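Local coordinates for protein flavoredoxin (Desulfovibrio vulgaris str. 'Miyazaki F', PDB 2D5M) that binds flavin mononucleotide and probably carries electrons, as a dimeric flavoprotein of the flavin reductase-like family, at residues A[33-38]-A[162-167]; A[46-51]-A[66-71]; A[58-63]-A[120-125]. All coordinates share one frame; numbering follows the deposited sequence.

Contact 1: A[33-38]-A[162-167]. With FMN (flavin mononucleotide), chain E.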
loop_
_atom_site.group_PDB
_atom_site.type_symbol
_atom_site.label_atom_id
_atom_site.label_comp_id
_atom_site.label_asym_id
_atom_site.label_seq_id
_atom_site.Cartn_x
_atom_site.Cartn_y
_atom_site.Cartn_z
ATOM N N ALA A 33 3.873 -7.071 -7.816
ATOM C CA ALA A 33 2.935 -7.259 -6.699
ATOM C C ALA A 33 2.390 -5.892 -6.270
ATOM O O ALA A 33 3.164 -5.014 -5.910
ATOM C CB ALA A 33 3.561 -7.942 -5.524
ATOM N N ALA A 34 1.069 -5.773 -6.258
ATOM C CA ALA A 34 0.389 -4.624 -5.697
ATOM C C ALA A 34 -0.374 -4.940 -4.422
ATOM O O ALA A 34 -0.762 -4.009 -3.694
ATOM C CB ALA A 34 -0.574 -4.013 -6.710
ATOM N N TRP A 35 -0.650 -6.225 -4.131
ATOM C CA TRP A 35 -1.371 -6.625 -2.918
ATOM C C TRP A 35 -0.316 -6.764 -1.828
ATOM O O TRP A 35 0.141 -7.854 -1.472
ATOM C CB TRP A 35 -2.135 -7.909 -3.116
ATOM C CG TRP A 35 -3.415 -7.877 -3.911
ATOM C CD1 TRP A 35 -4.252 -8.944 -3.957
ATOM C CD2 TRP A 35 -4.043 -6.863 -4.715
ATOM N NE1 TRP A 35 -5.342 -8.673 -4.725
ATOM C CE2 TRP A 35 -5.253 -7.404 -5.208
ATOM C CE3 TRP A 35 -3.737 -5.544 -5.059
ATOM C CZ2 TRP A 35 -6.121 -6.697 -6.026
ATOM C CZ3 TRP A 35 -4.591 -4.830 -5.881
ATOM C CH2 TRP A 35 -5.792 -5.410 -6.364
ATOM N N ALA A 36 0.139 -5.628 -1.323
ATOM C CA ALA A 36 1.331 -5.534 -0.519
ATOM C C ALA A 36 1.352 -4.219 0.221
ATOM O O ALA A 36 0.733 -3.239 -0.193
ATOM C CB ALA A 36 2.591 -5.630 -1.402
ATOM N N GLY A 37 2.153 -4.190 1.305
ATOM C CA GLY A 37 2.410 -2.947 2.015
ATOM C C GLY A 37 3.207 -3.252 3.254
ATOM O O GLY A 37 3.497 -4.387 3.580
ATOM N N ILE A 38 3.660 -2.173 3.930
ATOM C CA ILE A 38 4.353 -2.326 5.208
ATOM C C ILE A 38 3.361 -2.891 6.201
ATOM O O ILE A 38 2.202 -2.452 6.233
ATOM C CB ILE A 38 4.987 -1.016 5.645
ATOM C CG1 ILE A 38 6.030 -0.546 4.605
ATOM C CG2 ILE A 38 5.578 -1.106 7.042
ATOM C CD1 ILE A 38 6.520 0.868 4.814
ATOM N N VAL A 162 6.176 4.236 -9.140
ATOM C CA VAL A 162 4.910 4.026 -9.821
ATOM C C VAL A 162 3.835 3.629 -8.827
ATOM O O VAL A 162 4.046 2.816 -7.921
ATOM C CB VAL A 162 5.057 2.959 -10.905
ATOM C CG1 VAL A 162 3.777 2.624 -11.627
ATOM C CG2 VAL A 162 6.114 3.300 -11.941
ATOM N N ILE A 163 2.648 4.147 -9.038
ATOM C CA ILE A 163 1.443 3.836 -8.345
ATOM C C ILE A 163 0.522 2.996 -9.227
ATOM O O ILE A 163 0.339 3.340 -10.393
ATOM C CB ILE A 163 0.625 5.110 -7.898
ATOM C CG1 ILE A 163 1.495 5.978 -6.969
ATOM C CG2 ILE A 163 -0.683 4.859 -7.288
ATOM C CD1 ILE A 163 0.940 7.387 -6.993
ATOM N N PHE A 164 -0.102 1.939 -8.705
ATOM C CA PHE A 164 -1.071 1.158 -9.419
ATOM C C PHE A 164 -2.496 1.521 -9.002
ATOM O O PHE A 164 -2.787 1.627 -7.810
ATOM C CB PHE A 164 -0.821 -0.332 -9.237
ATOM C CG PHE A 164 -1.827 -1.285 -9.834
ATOM C CD1 PHE A 164 -2.067 -1.259 -11.226
ATOM C CD2 PHE A 164 -2.524 -2.175 -9.091
ATOM C CE1 PHE A 164 -2.933 -2.140 -11.801
ATOM C CE2 PHE A 164 -3.357 -3.100 -9.651
ATOM C CZ PHE A 164 -3.595 -3.081 -11.024
ATOM N N ALA A 165 -3.337 1.777 -10.005
ATOM C CA ALA A 165 -4.774 1.993 -9.830
ATOM C C ALA A 165 -5.482 0.688 -10.192
ATOM O O ALA A 165 -5.585 0.372 -11.401
ATOM C CB ALA A 165 -5.240 3.141 -10.708
ATOM N N PRO A 166 -5.954 -0.084 -9.211
ATOM C CA PRO A 166 -6.576 -1.355 -9.534
ATOM C C PRO A 166 -7.938 -1.200 -10.198
ATOM O O PRO A 166 -8.585 -0.150 -10.082
ATOM C CB PRO A 166 -6.708 -2.002 -8.142
ATOM C CG PRO A 166 -6.874 -0.859 -7.205
ATOM C CD PRO A 166 -5.928 0.172 -7.763
ATOM N N VAL A 167 -8.354 -2.240 -10.899
ATOM C CA VAL A 167 -9.670 -2.388 -11.562
ATOM C C VAL A 167 -9.680 -1.592 -12.869
ATOM O O VAL A 167 -9.897 -2.156 -13.924
ATOM C CB VAL A 167 -10.882 -2.063 -10.682
ATOM C CG1 VAL A 167 -12.168 -2.386 -11.415
ATOM C CG2 VAL A 167 -10.811 -2.826 -9.364
HETATM N N1 FMN E . 0.348 -11.530 -8.474
HETATM C C2 FMN E . 0.325 -11.887 -7.152
HETATM O O2 FMN E . 0.358 -13.080 -6.817
HETATM N N3 FMN E . 0.227 -10.885 -6.191
HETATM C C4 FMN E . 0.114 -9.538 -6.453
HETATM O O4 FMN E . 0.024 -8.712 -5.520
HETATM C C4A FMN E . 0.084 -9.172 -7.827
HETATM N N5 FMN E . -0.083 -7.869 -8.161
HETATM C C5A FMN E . 0.065 -7.567 -9.491
HETATM C C6 FMN E . -0.076 -6.204 -9.872
HETATM C C7 FMN E . 0.094 -5.766 -11.176
HETATM C C7M FMN E . -0.108 -4.324 -11.578
HETATM C C8 FMN E . 0.466 -6.756 -12.161
HETATM C C8M FMN E . 0.752 -6.296 -13.582
HETATM C C9 FMN E . 0.534 -8.095 -11.817
HETATM C C9A FMN E . 0.350 -8.520 -10.511
HETATM N N10 FMN E . 0.379 -9.873 -10.110
HETATM C C10 FMN E . 0.307 -10.206 -8.779
HETATM C "C1'" FMN E . 0.572 -10.942 -11.129
HETATM C "C2'" FMN E . 2.002 -11.475 -11.164
HETATM O "O2'" FMN E . 2.978 -10.427 -11.213
HETATM C "C3'" FMN E . 2.162 -12.344 -12.416
HETATM O "O3'" FMN E . 1.353 -13.526 -12.208
HETATM C "C4'" FMN E . 3.598 -12.731 -12.735
HETATM O "O4'" FMN E . 3.584 -13.219 -14.105
HETATM C "C5'" FMN E . 4.161 -13.781 -11.842
HETATM O "O5'" FMN E . 5.527 -14.060 -12.290
HETATM P P FMN E . 6.311 -15.381 -11.808
HETATM O O1P FMN E . 5.487 -16.605 -12.235
HETATM O O2P FMN E . 6.503 -15.365 -10.311
HETATM O O3P FMN E . 7.602 -15.236 -12.594
#
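Ala-34 and Phe-164 meet where the methyl CB of the alanine comes 3.6 Å from CD2 of the aromatic ring, approaching obliquely. The same methyl is also close to C6 of the flavin, a place that suits a side chain of one carbon. Phe-164 is sandwiched: the flavin methyl C7M sits over the centre of one face, 3.5 Å above the ring plane, while the backbone N of Pro-166 lies over the opposite face. With CG anti to the backbone N (chi1 175°), the ring extends from its strand toward the dimethylbenzene end of the cofactor. Beside it, CB of Pro-166 lies in the plane of the Trp-35 indole, at its edge, 4.0 Å from CH2.

Strand 28-41 is broken here, within the split beta-barrel fold of this family, and Trp-35 forms the centre of an inverse gamma turn. Around this turn the backbone supplies the polar grip on the flavin. Ala-34 N donates to FMN N5 over 3.1 Å. Trp-35 N donates to FMN O4 over 2.9 Å, and both bonds are fairly straight. These two N-H donors would probably polarise the oxidised flavin, drawing electron density toward N5 and O4.

Farther out, Trp-35 NE1 bonds to Ser-41 OG of the second subunit, and the indole packs on Ile-38 of that chain. Phe-164 O accepts a hydrogen bond from Thr-14 OG1, which ties its strand to strand 14-22.

Contact 2: A[46-51]-A[66-71]. With FMN (flavin mononucleotide), chain E.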
loop_
_atom_site.group_PDB
_atom_site.type_symbol
_atom_site.label_atom_id
_atom_site.label_comp_id
_atom_site.label_asym_id
_atom_site.label_seq_id
_atom_site.Cartn_x
_atom_site.Cartn_y
_atom_site.Cartn_z
ATOM N N ILE A 46 7.438 -6.003 5.507
ATOM C CA ILE A 46 6.493 -5.854 4.418
ATOM C C ILE A 46 5.781 -7.171 4.210
ATOM O O ILE A 46 6.433 -8.241 4.199
ATOM C CB ILE A 46 7.197 -5.373 3.117
ATOM C CG1 ILE A 46 7.656 -3.934 3.350
ATOM C CG2 ILE A 46 6.313 -5.521 1.900
ATOM C CD1 ILE A 46 8.558 -3.388 2.235
ATOM N N ALA A 47 4.499 -7.097 4.011
ATOM C CA ALA A 47 3.632 -8.224 3.644
ATOM C C ALA A 47 3.338 -8.166 2.162
ATOM O O ALA A 47 3.017 -7.111 1.612
ATOM C CB ALA A 47 2.353 -8.162 4.464
ATOM N N VAL A 48 3.410 -9.336 1.513
ATOM C CA VAL A 48 3.105 -9.451 0.084
ATOM C C VAL A 48 2.220 -10.683 -0.103
ATOM O O VAL A 48 2.566 -11.763 0.370
ATOM C CB VAL A 48 4.371 -9.557 -0.758
ATOM C CG1 VAL A 48 3.909 -9.311 -2.194
ATOM C CG2 VAL A 48 5.491 -8.611 -0.369
ATOM N N SER A 49 1.114 -10.518 -0.762
ATOM C CA SER A 49 0.210 -11.632 -1.067
ATOM C C SER A 49 0.549 -12.186 -2.416
ATOM O O SER A 49 0.192 -11.555 -3.399
ATOM C CB SER A 49 -1.227 -11.120 -1.036
ATOM O OG SER A 49 -1.591 -10.696 0.241
ATOM N N LEU A 50 1.208 -13.332 -2.483
ATOM C CA LEU A 50 1.635 -13.966 -3.713
ATOM C C LEU A 50 0.918 -15.287 -3.888
ATOM O O LEU A 50 0.909 -16.125 -2.997
ATOM C CB LEU A 50 3.157 -14.215 -3.696
ATOM C CG LEU A 50 4.059 -12.999 -3.446
ATOM C CD1 LEU A 50 5.529 -13.295 -3.592
ATOM C CD2 LEU A 50 3.639 -11.839 -4.385
ATOM N N ARG A 51 0.339 -15.472 -5.055
ATOM C CA ARG A 51 -0.385 -16.673 -5.369
ATOM C C ARG A 51 0.537 -17.857 -5.552
ATOM O O ARG A 51 1.643 -17.777 -6.068
ATOM C CB ARG A 51 -1.213 -16.481 -6.658
ATOM C CG ARG A 51 -2.364 -15.531 -6.483
ATOM C CD ARG A 51 -3.080 -15.096 -7.789
ATOM N NE ARG A 51 -2.047 -14.367 -8.499
ATOM C CZ ARG A 51 -1.297 -14.807 -9.517
ATOM N NH1 ARG A 51 -1.524 -15.947 -10.138
ATOM N NH2 ARG A 51 -0.313 -14.024 -9.921
ATOM N N PHE A 66 13.712 -12.550 -0.349
ATOM C CA PHE A 66 13.261 -11.896 -1.546
ATOM C C PHE A 66 13.651 -10.417 -1.426
ATOM O O PHE A 66 13.961 -9.929 -0.342
ATOM C CB PHE A 66 11.762 -12.037 -1.778
ATOM C CG PHE A 66 10.834 -11.529 -0.685
ATOM C CD1 PHE A 66 10.257 -10.253 -0.812
ATOM C CD2 PHE A 66 10.494 -12.287 0.399
ATOM C CE1 PHE A 66 9.345 -9.811 0.139
ATOM C CE2 PHE A 66 9.627 -11.809 1.389
ATOM C CZ PHE A 66 9.037 -10.568 1.261
ATOM N N THR A 67 13.639 -9.732 -2.555
ATOM C CA THR A 67 13.811 -8.310 -2.572
ATOM C C THR A 67 12.534 -7.650 -3.108
ATOM O O THR A 67 11.716 -8.305 -3.726
ATOM C CB THR A 67 14.993 -7.865 -3.465
ATOM O OG1 THR A 67 14.644 -8.187 -4.798
ATOM C CG2 THR A 67 16.274 -8.521 -3.028
ATOM N N ILE A 68 12.417 -6.338 -2.862
ATOM C CA ILE A 68 11.451 -5.476 -3.506
ATOM C C ILE A 68 12.234 -4.360 -4.167
ATOM O O ILE A 68 12.929 -3.615 -3.510
ATOM C CB ILE A 68 10.405 -4.972 -2.512
ATOM C CG1 ILE A 68 9.469 -6.125 -2.110
ATOM C CG2 ILE A 68 9.634 -3.760 -3.098
ATOM C CD1 ILE A 68 8.573 -5.831 -0.937
ATOM N N SER A 69 12.057 -4.254 -5.472
ATOM C CA SER A 69 12.638 -3.150 -6.226
ATOM C C SER A 69 11.501 -2.249 -6.685
ATOM O O SER A 69 10.465 -2.721 -7.161
ATOM C CB SER A 69 13.430 -3.673 -7.427
ATOM O OG SER A 69 14.471 -4.532 -7.060
ATOM N N ILE A 70 11.697 -0.933 -6.530
ATOM C CA ILE A 70 10.635 0.038 -6.810
ATOM C C ILE A 70 10.970 0.722 -8.139
ATOM O O ILE A 70 11.982 1.390 -8.228
ATOM C CB ILE A 70 10.504 1.008 -5.650
ATOM C CG1 ILE A 70 10.085 0.228 -4.393
ATOM C CG2 ILE A 70 9.535 2.121 -5.959
ATOM C CD1 ILE A 70 9.716 0.892 -3.158
ATOM N N PRO A 71 10.128 0.514 -9.165
ATOM C CA PRO A 71 10.451 1.109 -10.485
ATOM C C PRO A 71 10.174 2.623 -10.436
ATOM O O PRO A 71 9.221 3.091 -9.803
ATOM C CB PRO A 71 9.484 0.452 -11.434
ATOM C CG PRO A 71 8.321 0.099 -10.560
ATOM C CD PRO A 71 8.893 -0.256 -9.181
HETATM N N1 FMN E . 0.348 -11.530 -8.474
HETATM C C2 FMN E . 0.325 -11.887 -7.152
HETATM O O2 FMN E . 0.358 -13.080 -6.817
HETATM N N3 FMN E . 0.227 -10.885 -6.191
HETATM C C4 FMN E . 0.114 -9.538 -6.453
HETATM O O4 FMN E . 0.024 -8.712 -5.520
HETATM C C4A FMN E . 0.084 -9.172 -7.827
HETATM N N5 FMN E . -0.083 -7.869 -8.161
HETATM C C5A FMN E . 0.065 -7.567 -9.491
HETATM C C6 FMN E . -0.076 -6.204 -9.872
HETATM C C7 FMN E . 0.094 -5.766 -11.176
HETATM C C7M FMN E . -0.108 -4.324 -11.578
HETATM C C8 FMN E . 0.466 -6.756 -12.161
HETATM C C8M FMN E . 0.752 -6.296 -13.582
HETATM C C9 FMN E . 0.534 -8.095 -11.817
HETATM C C9A FMN E . 0.350 -8.520 -10.511
HETATM N N10 FMN E . 0.379 -9.873 -10.110
HETATM C C10 FMN E . 0.307 -10.206 -8.779
HETATM C "C1'" FMN E . 0.572 -10.942 -11.129
HETATM C "C2'" FMN E . 2.002 -11.475 -11.164
HETATM O "O2'" FMN E . 2.978 -10.427 -11.213
HETATM C "C3'" FMN E . 2.162 -12.344 -12.416
HETATM O "O3'" FMN E . 1.353 -13.526 -12.208
HETATM C "C4'" FMN E . 3.598 -12.731 -12.735
HETATM O "O4'" FMN E . 3.584 -13.219 -14.105
HETATM C "C5'" FMN E . 4.161 -13.781 -11.842
HETATM O "O5'" FMN E . 5.527 -14.060 -12.290
HETATM P P FMN E . 6.311 -15.381 -11.808
HETATM O O1P FMN E . 5.487 -16.605 -12.235
HETATM O O2P FMN E . 6.503 -15.365 -10.311
HETATM O O3P FMN E . 7.602 -15.236 -12.594
#
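The ring of Phe-66 approaches Val-48 through CE1, 4.1 Å from CG2, as the two side chains slide past each other in opposite directions. The other flat group, the guanidinium of Arg-51, turns its edge to the cofactor: NH2 donates in plane to FMN N1 over 3.0 Å and also to the ribityl oxygen O3', so one nitrogen clasps both the isoalloxazine and its side chain.

Two residues on from Phe-66, Ile-68 points the same way into the core. Its CD1 meets CG2 of Ile-46 tip to tip at 3.6 Å and reaches Val-48 CG2 in the same manner. Both contacts of Val-48 hold for one of its two conformers. Branched aliphatic residues suit strands and give this buried interior compact methyl surfaces. The strand segments 46-48 and 66-70 run nearly perpendicular, at 93°, their axes approaching to 10.3 Å; no hydrogen bond joins them, and they face each other across the core of the barrel.

Beyond Val-48 the chain leaves the strand and its backbone turns polar groups to the flavin. Ser-49 O accepts from FMN N3 at 2.9 Å, nearly straight at 175°, and Arg-51 N donates to FMN O2 over 3.0 Å. Backbone thus reads the donor and acceptor pattern of the pyrimidine, while the guanidinium at N1, with the backbone N-H of Arg-51 at O2, would probably stabilise negative charge gathering on N1 and O2 when the flavin is reduced.

Contact 3: A[58-63]-A[120-125]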
loop_
_atom_site.group_PDB
_atom_site.type_symbol
_atom_site.label_atom_id
_atom_site.label_comp_id
_atom_site.label_asym_id
_atom_site.label_seq_id
_atom_site.Cartn_x
_atom_site.Cartn_y
_atom_site.Cartn_z
ATOM N N ARG A 58 7.222 -20.305 -5.259
ATOM C CA ARG A 58 8.070 -21.474 -5.050
ATOM C C ARG A 58 9.443 -21.011 -4.597
ATOM O O ARG A 58 9.997 -21.526 -3.617
ATOM C CB ARG A 58 8.159 -22.293 -6.318
ATOM C CG ARG A 58 9.132 -23.487 -6.168
ATOM C CD ARG A 58 9.157 -24.321 -7.440
ATOM N NE ARG A 58 10.133 -25.390 -7.296
ATOM C CZ ARG A 58 10.243 -26.397 -8.180
ATOM N NH1 ARG A 58 9.440 -26.383 -9.232
ATOM N NH2 ARG A 58 11.155 -27.352 -7.984
ATOM N N SER A 59 10.018 -20.045 -5.276
ATOM C CA SER A 59 11.382 -19.609 -4.924
ATOM C C SER A 59 11.448 -19.052 -3.504
ATOM O O SER A 59 12.426 -19.313 -2.787
ATOM C CB SER A 59 11.881 -18.572 -5.936
ATOM O OG SER A 59 11.993 -19.205 -7.198
ATOM N N ILE A 60 10.438 -18.303 -3.069
ATOM C CA ILE A 60 10.482 -17.761 -1.726
ATOM C C ILE A 60 10.372 -18.874 -0.716
ATOM O O ILE A 60 11.063 -18.868 0.319
ATOM C CB ILE A 60 9.369 -16.702 -1.489
ATOM C CG1 ILE A 60 9.629 -15.481 -2.357
ATOM C CG2 ILE A 60 9.261 -16.355 -0.007
ATOM C CD1 ILE A 60 8.559 -14.402 -2.292
ATOM N N THR A 61 9.525 -19.872 -0.955
ATOM C CA THR A 61 9.410 -21.000 -0.030
ATOM C C THR A 61 10.728 -21.747 0.064
ATOM O O THR A 61 11.071 -22.274 1.126
ATOM C CB THR A 61 8.284 -21.986 -0.349
ATOM O OG1 THR A 61 8.503 -22.675 -1.555
ATOM C CG2 THR A 61 6.920 -21.305 -0.450
ATOM N N GLU A 62 11.523 -21.783 -0.973
ATOM C CA GLU A 62 12.785 -22.512 -0.982
ATOM C C GLU A 62 13.927 -21.720 -0.374
ATOM O O GLU A 62 14.747 -22.309 0.311
ATOM C CB GLU A 62 13.131 -22.842 -2.463
ATOM C CG GLU A 62 12.220 -23.906 -3.057
ATOM C CD GLU A 62 12.397 -24.163 -4.535
ATOM O OE1 GLU A 62 13.061 -23.317 -5.215
ATOM O OE2 GLU A 62 11.802 -25.186 -5.034
ATOM N N ARG A 63 14.035 -20.431 -0.669
ATOM C CA ARG A 63 15.187 -19.670 -0.222
ATOM C C ARG A 63 14.962 -18.803 0.985
ATOM O O ARG A 63 15.909 -18.341 1.639
ATOM C CB ARG A 63 15.718 -18.789 -1.348
ATOM C CG ARG A 63 16.496 -19.744 -2.319
ATOM C CD ARG A 63 17.247 -18.890 -3.308
ATOM N NE ARG A 63 17.784 -19.738 -4.339
ATOM C CZ ARG A 63 18.991 -20.233 -4.379
ATOM N NH1 ARG A 63 19.875 -20.009 -3.416
ATOM N NH2 ARG A 63 19.305 -21.011 -5.392
ATOM N N LEU A 120 14.827 -8.394 1.888
ATOM C CA LEU A 120 13.963 -8.985 2.914
ATOM C C LEU A 120 14.290 -10.457 3.175
ATOM O O LEU A 120 14.571 -11.259 2.296
ATOM C CB LEU A 120 12.476 -8.863 2.545
ATOM C CG LEU A 120 12.020 -7.424 2.285
ATOM C CD1 LEU A 120 11.965 -7.106 0.780
ATOM C CD2 LEU A 120 10.669 -7.113 2.932
ATOM N N LYS A 121 14.202 -10.790 4.478
ATOM C CA LYS A 121 14.288 -12.153 4.987
ATOM C C LYS A 121 12.905 -12.643 5.299
ATOM O O LYS A 121 12.152 -11.975 6.040
ATOM C CB LYS A 121 15.141 -12.196 6.253
ATOM C CG LYS A 121 15.232 -13.498 7.015
ATOM C CD LYS A 121 16.028 -13.419 8.311
ATOM C CE LYS A 121 15.388 -12.517 9.352
ATOM N NZ LYS A 121 15.802 -12.658 10.757
ATOM N N LEU A 122 12.479 -13.810 4.817
ATOM C CA LEU A 122 11.165 -14.328 5.131
ATOM C C LEU A 122 11.074 -14.663 6.628
ATOM O O LEU A 122 11.898 -15.450 7.126
ATOM C CB LEU A 122 10.910 -15.603 4.327
ATOM C CG LEU A 122 9.500 -16.171 4.461
ATOM C CD1 LEU A 122 8.458 -15.210 3.954
ATOM C CD2 LEU A 122 9.406 -17.550 3.768
ATOM N N ILE A 123 10.082 -14.123 7.311
ATOM C CA ILE A 123 9.879 -14.378 8.738
ATOM C C ILE A 123 8.517 -15.023 9.020
ATOM O O ILE A 123 8.408 -15.692 10.066
ATOM C CB ILE A 123 10.142 -13.141 9.611
ATOM C CG1 ILE A 123 9.280 -11.942 9.216
ATOM C CG2 ILE A 123 11.620 -12.813 9.604
ATOM C CD1 ILE A 123 9.235 -10.880 10.305
ATOM N N HIS A 124 7.513 -14.891 8.176
ATOM C CA HIS A 124 6.259 -15.583 8.411
ATOM C C HIS A 124 5.654 -15.954 7.084
ATOM O O HIS A 124 5.806 -15.203 6.097
ATOM C CB HIS A 124 5.214 -14.748 9.173
ATOM C CG HIS A 124 5.647 -14.150 10.484
ATOM N ND1 HIS A 124 5.833 -14.906 11.617
ATOM C CD2 HIS A 124 5.904 -12.846 10.831
ATOM C CE1 HIS A 124 6.197 -14.089 12.613
ATOM N NE2 HIS A 124 6.248 -12.848 12.170
ATOM N N GLN A 125 4.968 -17.067 6.976
ATOM C CA GLN A 125 4.169 -17.461 5.817
ATOM C C GLN A 125 2.794 -17.703 6.370
ATOM O O GLN A 125 2.553 -18.701 7.100
ATOM C CB GLN A 125 4.790 -18.644 5.083
ATOM C CG GLN A 125 4.050 -19.068 3.823
ATOM C CD GLN A 125 4.603 -20.218 3.053
ATOM O OE1 GLN A 125 3.861 -20.771 2.251
ATOM N NE2 GLN A 125 5.871 -20.540 3.229
#
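Thr-61, whose methyl faces the side chain of Gln-125, directs its hydroxyl back to its own helix: OG1 donates to Arg-58 O over 2.8 Å. That carbonyl is gripped twice, since Glu-62 N also reaches it, at 3.1 Å, in the regular helical bond. The OG1 donor stands 23° from the carbonyl plane. With OG1 between the backbone N and the carbonyl carbon (chi1 66°), the hydroxyl can fold onto the preceding turn while CG2 is left to point across the contact. Threonine suits this exposed margin because it offers both a polar arm for the helix and a methyl for its neighbour. Gln-125, extended beyond CG, brings its amide end obliquely up to that methyl.

Deeper in, the contact turns apolar. CG2 of Ile-60 lies 4.0 Å from CD2 of Leu-122, the two side chains crossing at about a right angle, and the same leucine methyl also rests near Ile-60 O. Helix 55-63 here lies against strand 116-126, one of the antiparallel strands of the barrel. The strand carries a classic beta bulge, in which Ile-123 and His-124 both stand opposite Ile-135 of strand 133-144. Phe-134 on that strand touches Ile-60, Leu-122 and Gln-125 alike, while Ile-60 continues inward to Phe-66 and Leu-50.

On the outer side of the helix, Arg-58 NE forms a salt bridge with Glu-62 OE2, 2.8 Å long and almost straight; the carboxylate oxygen lies in the guanidinium plane and is met on its syn side, though by a donor well out of the carboxylate plane. The four-residue spacing places the two charges on successive helical turns. At the helix end Arg-63 forms a salt bridge with Asp-107 and a hydrogen bond to Asp-23 O.

Overall arrangement
All three contacts involve strands of one curled antiparallel sheet, the barrel; contact 3 adds helix 55-63 to it. Contact 2 lies between the others, its centre about 10 Å from that of contact 1 and 11 Å from that of contact 3; the centres of contacts 1 and 3 are about 20 Å apart. Strands 28-41 and 44-48 are sheet neighbours joining contacts 1 and 2, and strands 65-70 and 116-126 likewise join contacts 2 and 3. Along the chain 33-38 comes first and 162-167 last, with the segments of contacts 2 and 3 alternating between them. Contacts 1 and 2 hold different parts of the same FMN and reach the second subunit, whereas contact 3 lies farther from the flavin.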